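PDB 5O9X: phosphoacetylglucosamine mutase from Aspergillus lentulus, which interconverts the 6-phosphate and 1-phosphate of N-acetylglucosamine, with the bisphosphorylated sugar as the expected intermediate. Local coordinates for residues K364-A369 with G376-A381; V334-T337 with S343-E346. The protein carries 1 engineered substitution. All blocks are in the same frame, centred on the assembly; numbering follows the deposited sequence.

Contact 1: K364-A369 with G376-A381; sequences KHLHHA and GVYFEA. With G16 (1,6-di-O-phosphono-alpha-D-glucopyranose), chain B.
Y378 lays one face of its ring against the backbone of L366 and H367. The CA of H367 sits over that face, 4.0 Å from the ring centroid, a CH-pi contact. L366 meets the same ring near its rim, with CB 3.5 Å from CD1 of Y378. The Y378 ring can lie there because CG stands between the backbone N and the carbonyl carbon (chi1 58°). The side chains of H367 and Y378 run side by side. Their ring planes are inclined at 59°, an oblique pair, and the Y378 hydroxyl comes to the edge of the imidazole. The two methyls of L366 reach further along the strand. CD2 packs on the carbonyl O of F379, and CD1 lies 3.8 Å from CG of E380. Beyond this apolar contact the E380 carboxylate takes two hydrogen bonds from the bound sugar bisphosphate: ligand O3 to OE1 at 2.5 Å and ligand O4 to OE2 at 2.8 Å. OE2 also accepts the N-H of G362, which should help fix the carboxylate. Helix and strand run nearly antiparallel (165°). Helix 363-370 is the beta-alpha-beta connection between parallel strands 356-359 and 375-379, across strand 332-337. F379, whose CB points away from it, packs on helix 306-324.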
ATOM      1  N   LYS A 364      -7.603  -1.737   0.149  1.00 21.17           N
ATOM      2  CA  LYS A 364      -8.960  -1.545  -0.314  1.00 24.43           C
ATOM      3  C   LYS A 364      -9.945  -1.542   0.862  1.00 23.35           C
ATOM      4  O   LYS A 364     -10.796  -0.660   0.992  1.00 23.12           O
ATOM      5  CB  LYS A 364      -9.282  -2.613  -1.410  1.00 28.19           C
ATOM      6  CG  LYS A 364      -9.240  -4.111  -0.946  1.00 32.73           C
ATOM      7  CD  LYS A 364      -8.873  -5.097  -2.082  1.00 39.70           C
ATOM      8  CE  LYS A 364      -9.281  -6.568  -1.853  1.00 43.18           C
ATOM      9  NZ  LYS A 364      -8.816  -7.542  -2.945  1.00 41.97           N
ATOM     10  N   HIS A 365      -9.812  -2.521   1.759  1.00 22.05           N
ATOM     11  CA  HIS A 365     -10.650  -2.599   2.960  1.00 22.05           C
ATOM     12  C   HIS A 365     -10.435  -1.457   3.948  1.00 23.02           C
ATOM     13  O   HIS A 365     -11.412  -0.984   4.608  1.00 20.81           O
ATOM     14  CB  HIS A 365     -10.386  -3.943   3.665  1.00 20.88           C
ATOM     15  CG  HIS A 365     -10.660  -5.110   2.758  1.00 23.95           C
ATOM     16  ND1 HIS A 365     -11.915  -5.379   2.254  1.00 26.38           N
ATOM     17  CD2 HIS A 365      -9.847  -6.076   2.280  1.00 24.85           C
ATOM     18  CE1 HIS A 365     -11.861  -6.465   1.502  1.00 27.93           C
ATOM     19  NE2 HIS A 365     -10.611  -6.907   1.492  1.00 24.64           N
ATOM     20  N   LEU A 366      -9.168  -1.060   4.150  1.00 19.34           N
ATOM     21  CA  LEU A 366      -8.944   0.034   5.109  1.00 18.04           C
ATOM     22  C   LEU A 366      -9.530   1.341   4.588  1.00 21.02           C
ATOM     23  O   LEU A 366     -10.070   2.103   5.387  1.00 23.03           O
ATOM     24  CB  LEU A 366      -7.429   0.297   5.436  1.00 15.83           C
ATOM     25  CG  LEU A 366      -6.804  -0.793   6.354  1.00 15.51           C
ATOM     26  CD1 LEU A 366      -6.323  -2.061   5.591  1.00 13.66           C
ATOM     27  CD2 LEU A 366      -5.539  -0.177   7.016  1.00 15.84           C
ATOM     28  N   HIS A 367      -9.327   1.597   3.295  1.00 22.97           N
ATOM     29  CA  HIS A 367      -9.772   2.824   2.621  1.00 28.35           C
ATOM     30  C   HIS A 367     -11.279   2.895   2.751  1.00 27.11           C
ATOM     31  O   HIS A 367     -11.814   3.931   3.189  1.00 25.93           O
ATOM     32  CB  HIS A 367      -9.414   2.809   1.129  1.00 27.15           C
ATOM     33  CG  HIS A 367      -9.949   3.992   0.371  1.00 35.32           C
ATOM     34  ND1 HIS A 367     -10.932   3.882  -0.594  1.00 39.12           N
ATOM     35  CD2 HIS A 367      -9.660   5.318   0.470  1.00 37.82           C
ATOM     36  CE1 HIS A 367     -11.222   5.089  -1.055  1.00 36.05           C
ATOM     37  NE2 HIS A 367     -10.480   5.975  -0.411  1.00 41.49           N
ATOM     38  N   HIS A 368     -11.938   1.785   2.422  1.00 27.57           N
ATOM     39  CA  HIS A 368     -13.432   1.653   2.637  1.00 28.97           C
ATOM     40  C   HIS A 368     -13.910   2.092   3.993  1.00 29.88           C
ATOM     41  O   HIS A 368     -14.864   2.871   4.070  1.00 31.32           O
ATOM     42  CB  HIS A 368     -13.961   0.231   2.344  1.00 31.68           C
ATOM     43  CG  HIS A 368     -15.471   0.104   2.376  1.00 39.62           C
ATOM     44  ND1 HIS A 368     -16.181  -0.289   3.504  1.00 46.16           N
ATOM     45  CD2 HIS A 368     -16.400   0.260   1.392  1.00 44.44           C
ATOM     46  CE1 HIS A 368     -17.476  -0.333   3.225  1.00 43.90           C
ATOM     47  NE2 HIS A 368     -17.637  -0.011   1.949  1.00 45.01           N
ATOM     48  N   ALA A 369     -13.286   1.609   5.081  1.00 25.48           N
ATOM     49  CA  ALA A 369     -13.731   1.928   6.453  1.00 22.41           C
ATOM     50  C   ALA A 369     -13.413   3.361   6.841  1.00 25.70           C
ATOM     51  O   ALA A 369     -14.125   3.969   7.686  1.00 27.14           O
ATOM     52  CB  ALA A 369     -13.085   0.967   7.483  1.00 20.36           C
ATOM     53  N   GLY A 376      -9.898  10.172   8.005  1.00 20.25           N
ATOM     54  CA  GLY A 376      -9.775   8.731   8.305  1.00 18.96           C
ATOM     55  C   GLY A 376      -8.262   8.389   8.178  1.00 17.76           C
ATOM     56  O   GLY A 376      -7.671   8.419   7.062  1.00 20.43           O
ATOM     57  N   VAL A 377      -7.624   8.094   9.299  1.00 17.38           N
ATOM     58  CA  VAL A 377      -6.182   7.809   9.239  1.00 15.74           C
ATOM     59  C   VAL A 377      -6.146   6.283   9.067  1.00 15.98           C
ATOM     60  O   VAL A 377      -6.726   5.554   9.888  1.00 16.73           O
ATOM     61  CB  VAL A 377      -5.482   8.202  10.523  1.00 16.92           C
ATOM     62  CG1 VAL A 377      -3.982   7.779  10.484  1.00 17.59           C
ATOM     63  CG2 VAL A 377      -5.590   9.714  10.707  1.00 14.78           C
ATOM     64  N   TYR A 378      -5.502   5.778   8.008  1.00 14.81           N
ATOM     65  CA  TYR A 378      -5.391   4.313   7.931  1.00 16.59           C
ATOM     66  C   TYR A 378      -4.021   3.789   7.493  1.00 17.26           C
ATOM     67  O   TYR A 378      -3.529   4.164   6.448  1.00 16.44           O
ATOM     68  CB  TYR A 378      -6.502   3.727   7.067  1.00 17.67           C
ATOM     69  CG  TYR A 378      -6.588   4.210   5.636  1.00 22.51           C
ATOM     70  CD1 TYR A 378      -6.081   3.435   4.540  1.00 24.23           C
ATOM     71  CD2 TYR A 378      -7.213   5.412   5.371  1.00 25.67           C
ATOM     72  CE1 TYR A 378      -6.217   3.931   3.218  1.00 28.91           C
ATOM     73  CE2 TYR A 378      -7.327   5.908   4.080  1.00 27.13           C
ATOM     74  CZ  TYR A 378      -6.888   5.155   3.035  1.00 31.18           C
ATOM     75  OH  TYR A 378      -7.102   5.759   1.827  1.00 41.06           O
ATOM     76  N   PHE A 379      -3.400   2.990   8.348  1.00 15.23           N
ATOM     77  CA  PHE A 379      -2.111   2.318   8.046  1.00 15.35           C
ATOM     78  C   PHE A 379      -2.196   0.824   8.359  1.00 16.37           C
ATOM     79  O   PHE A 379      -2.864   0.489   9.332  1.00 18.67           O
ATOM     80  CB  PHE A 379      -0.943   2.999   8.806  1.00 15.47           C
ATOM     81  CG  PHE A 379      -0.467   4.275   8.156  1.00 18.38           C
ATOM     82  CD1 PHE A 379       0.675   4.283   7.391  1.00 20.61           C
ATOM     83  CD2 PHE A 379      -1.213   5.476   8.310  1.00 22.26           C
ATOM     84  CE1 PHE A 379       1.120   5.448   6.754  1.00 20.85           C
ATOM     85  CE2 PHE A 379      -0.804   6.660   7.672  1.00 21.77           C
ATOM     86  CZ  PHE A 379       0.394   6.617   6.914  1.00 19.85           C
ATOM     87  N   GLU A 380      -1.473  -0.035   7.624  1.00 13.49           N
ATOM     88  CA  GLU A 380      -1.222  -1.369   8.056  1.00 13.49           C
ATOM     89  C   GLU A 380       0.106  -1.321   8.743  1.00 13.87           C
ATOM     90  O   GLU A 380       0.917  -0.419   8.413  1.00 13.61           O
ATOM     91  CB  GLU A 380      -1.186  -2.318   6.829  1.00 13.98           C
ATOM     92  CG  GLU A 380      -2.595  -2.385   6.215  1.00 16.08           C
ATOM     93  CD  GLU A 380      -2.629  -3.318   5.019  1.00 19.31           C
ATOM     94  OE1 GLU A 380      -2.187  -2.914   3.921  1.00 24.68           O
ATOM     95  OE2 GLU A 380      -3.084  -4.440   5.181  1.00 17.77           O
ATOM     96  N   ALA A 381       0.340  -2.236   9.699  1.00 12.67           N
ATOM     97  CA  ALA A 381       1.610  -2.283  10.429  1.00 12.25           C
ATOM     98  C   ALA A 381       2.805  -2.342   9.483  1.00 13.53           C
ATOM     99  O   ALA A 381       3.889  -1.867   9.835  1.00 13.12           O
ATOM    100  CB  ALA A 381       1.588  -3.519  11.435  1.00 13.67           C
TER
HETATM  101  C1  G16 B 601      -0.117  -6.124  -0.338  1.00 19.76           C
HETATM  102  C2  G16 B 601      -1.355  -5.310   0.026  1.00 27.33           C
HETATM  103  C3  G16 B 601      -1.347  -4.978   1.552  1.00 24.16           C
HETATM  104  C4  G16 B 601      -1.230  -6.196   2.452  1.00 22.73           C
HETATM  105  C5  G16 B 601       0.024  -6.959   2.045  1.00 22.52           C
HETATM  106  C6  G16 B 601       0.142  -8.344   2.638  1.00 20.51           C
HETATM  107  O1  G16 B 601       1.048  -5.333  -0.083  1.00 20.16           O
HETATM  108  O2  G16 B 601      -1.515  -4.092  -0.765  1.00 31.53           O
HETATM  109  O3  G16 B 601      -2.455  -4.207   1.797  1.00 27.54           O
HETATM  110  O4  G16 B 601      -1.097  -5.894   3.910  1.00 22.37           O
HETATM  111  O5  G16 B 601       0.009  -7.300   0.638  1.00 20.78           O
HETATM  112  O6  G16 B 601      -1.057  -9.119   2.181  1.00 16.99           O
HETATM  113  P   G16 B 601      -1.158 -10.691   2.570  1.00 16.36           P
HETATM  114  O1P G16 B 601      -0.933 -10.838   4.093  1.00 15.51           O
HETATM  115  O2P G16 B 601      -0.019 -11.434   1.832  1.00 16.18           O
HETATM  116  O3P G16 B 601      -2.504 -11.230   2.041  1.00 18.19           O
HETATM  117  P'  G16 B 601       2.129  -4.940  -1.250  1.00 18.22           P
HETATM  118  O1X G16 B 601       1.342  -4.726  -2.571  1.00 17.73           O
HETATM  119  O2X G16 B 601       3.030  -6.196  -1.475  1.00 17.83           O
HETATM  120  O3X G16 B 601       2.993  -3.842  -0.732  1.00 18.11           O

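Contact 2: V334-T337 with S343-E346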
ATOM      1  N   VAL A 334      -9.244   6.155  13.431  1.00 18.91           N
ATOM      2  CA  VAL A 334      -8.093   5.361  12.948  1.00 18.26           C
ATOM      3  C   VAL A 334      -8.514   3.936  12.523  1.00 20.19           C
ATOM      4  O   VAL A 334      -9.084   3.167  13.332  1.00 24.60           O
ATOM      5  CB  VAL A 334      -6.984   5.294  13.993  1.00 19.68           C
ATOM      6  CG1 VAL A 334      -5.716   4.545  13.420  1.00 17.53           C
ATOM      7  CG2 VAL A 334      -6.644   6.736  14.527  1.00 15.79           C
ATOM      8  N   VAL A 335      -8.187   3.563  11.288  1.00 18.79           N
ATOM      9  CA  VAL A 335      -8.501   2.221  10.792  1.00 17.56           C
ATOM     10  C   VAL A 335      -7.228   1.400  10.897  1.00 17.81           C
ATOM     11  O   VAL A 335      -6.159   1.885  10.492  1.00 17.39           O
ATOM     12  CB  VAL A 335      -8.971   2.304   9.335  1.00 20.85           C
ATOM     13  CG1 VAL A 335      -9.303   0.915   8.787  1.00 20.36           C
ATOM     14  CG2 VAL A 335     -10.282   3.158   9.320  1.00 21.68           C
ATOM     15  N   GLN A 336      -7.365   0.178  11.443  1.00 16.53           N
ATOM     16  CA  GLN A 336      -6.256  -0.726  11.651  1.00 15.49           C
ATOM     17  C   GLN A 336      -6.600  -2.081  11.029  1.00 15.78           C
ATOM     18  O   GLN A 336      -7.763  -2.306  10.592  1.00 16.69           O
ATOM     19  CB  GLN A 336      -5.914  -0.886  13.160  1.00 14.73           C
ATOM     20  CG  GLN A 336      -5.538   0.468  13.868  1.00 13.51           C
ATOM     21  CD  GLN A 336      -4.977   0.159  15.219  1.00 15.58           C
ATOM     22  OE1 GLN A 336      -5.668  -0.370  16.091  1.00 18.65           O
ATOM     23  NE2 GLN A 336      -3.726   0.445  15.419  1.00 15.31           N
ATOM     24  N   THR A 337      -5.618  -2.984  11.005  1.00 15.40           N
ATOM     25  CA  THR A 337      -5.931  -4.417  10.833  1.00 14.28           C
ATOM     26  C   THR A 337      -5.467  -5.185  12.080  1.00 14.79           C
ATOM     27  O   THR A 337      -4.847  -4.611  12.990  1.00 16.01           O
ATOM     28  CB  THR A 337      -5.364  -5.023   9.532  1.00 14.08           C
ATOM     29  OG1 THR A 337      -3.908  -5.174   9.620  1.00 15.28           O
ATOM     30  CG2 THR A 337      -5.623  -4.023   8.354  1.00 13.58           C
ATOM     31  N   SER A 343      -0.664  -2.637  21.701  1.00 15.15           N
ATOM     32  CA  SER A 343      -0.359  -1.382  22.385  1.00 16.79           C
ATOM     33  C   SER A 343      -0.765  -0.126  21.573  1.00 18.87           C
ATOM     34  O   SER A 343      -1.123   0.935  22.198  1.00 16.18           O
ATOM     35  CB  SER A 343       1.110  -1.272  22.735  1.00 17.38           C
ATOM     36  OG  SER A 343       1.435  -2.249  23.721  1.00 18.54           O
ATOM     37  N   SER A 344      -0.742  -0.220  20.237  1.00 16.77           N
ATOM     38  CA  SER A 344      -1.093   0.929  19.388  1.00 16.19           C
ATOM     39  C   SER A 344      -2.608   1.137  19.460  1.00 18.99           C
ATOM     40  O   SER A 344      -3.072   2.274  19.558  1.00 18.41           O
ATOM     41  CB  SER A 344      -0.638   0.719  17.898  1.00 15.34           C
ATOM     42  OG  SER A 344      -1.392  -0.309  17.269  1.00 15.44           O
ATOM     43  N   THR A 345      -3.368   0.037  19.483  1.00 17.38           N
ATOM     44  CA  THR A 345      -4.816   0.119  19.641  1.00 16.87           C
ATOM     45  C   THR A 345      -5.209   0.789  20.992  1.00 16.89           C
ATOM     46  O   THR A 345      -6.125   1.604  21.035  1.00 18.74           O
ATOM     47  CB  THR A 345      -5.437  -1.286  19.482  1.00 19.07           C
ATOM     48  OG1 THR A 345      -4.937  -1.918  18.240  1.00 18.50           O
ATOM     49  CG2 THR A 345      -7.023  -1.247  19.492  1.00 18.14           C
ATOM     50  N   GLU A 346      -4.535   0.373  22.050  1.00 17.95           N
ATOM     51  CA  GLU A 346      -4.753   0.842  23.386  1.00 22.48           C
ATOM     52  C   GLU A 346      -4.432   2.359  23.460  1.00 23.57           C
ATOM     53  O   GLU A 346      -5.169   3.127  24.075  1.00 24.73           O
ATOM     54  CB  GLU A 346      -3.835   0.025  24.332  1.00 25.70           C
ATOM     55  CG  GLU A 346      -3.875   0.551  25.788  1.00 29.99           C
ATOM     56  CD  GLU A 346      -2.905  -0.157  26.761  1.00 35.34           C
ATOM     57  OE1 GLU A 346      -1.621  -0.283  26.521  1.00 32.51           O
ATOM     58  OE2 GLU A 346      -3.467  -0.590  27.805  1.00 35.46           O
TER
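Q336 sends its side chain toward helix 342-350 with CG anti to the carbonyl carbon (chi1 -59°) and the chain extended beyond it. This carries the amide to the hydroxyls of S344 and T345. T345 has OG1 anti to its carbonyl carbon, which turns the hydroxyl to the amide oxygen. The amide then uses both ends. T345 OG1 donates to OE1 of Q336 at 2.7 Å, meeting the C=O at 130° and tilted modestly from the carbonyl plane. Q336 NE2 donates to OG of S344 at 3.1 Å. That acceptor lies close to the amide plane, but the bond is bent, with an N-H...O angle of 144°. NE2 also donates to D307 OD1. This carboxylate, with S344 OG bonded to the N341 carbonyl O, favours NE2 on that side; the T345 hydroxyl fits the arrangement but would not decide it. N341 also accepts the N-H of S343 through its side chain. The contact is small and polar, and I348 adds an apolar neighbour beside Q336. It ties a strand to the helix that follows it in the beta-alpha-beta unit of strand 332-337, helix 342-350 and strand 356-359.

Overall arrangement
The contacts follow one another along the chain, with contact 2 first, and their centres are about 11 Å apart. They share one mixed sheet in the family's domain III, where strands 332-337 and 375-379 are parallel neighbours. V377 O and V335 N, 2.8 Å apart, probably form a hydrogen bond between these strands. L366 CD1 also packs on T337 CG2 at 3.5 Å, so the helix of contact 1 touches both strands. Contact 1 reaches the sugar directly through E380. The ligand is also hydrogen-bonded to T29, R33, H70, H384, S507 and T509. Contact 2 does not touch the ligand; the Q336 side chain is about 12 Å from it.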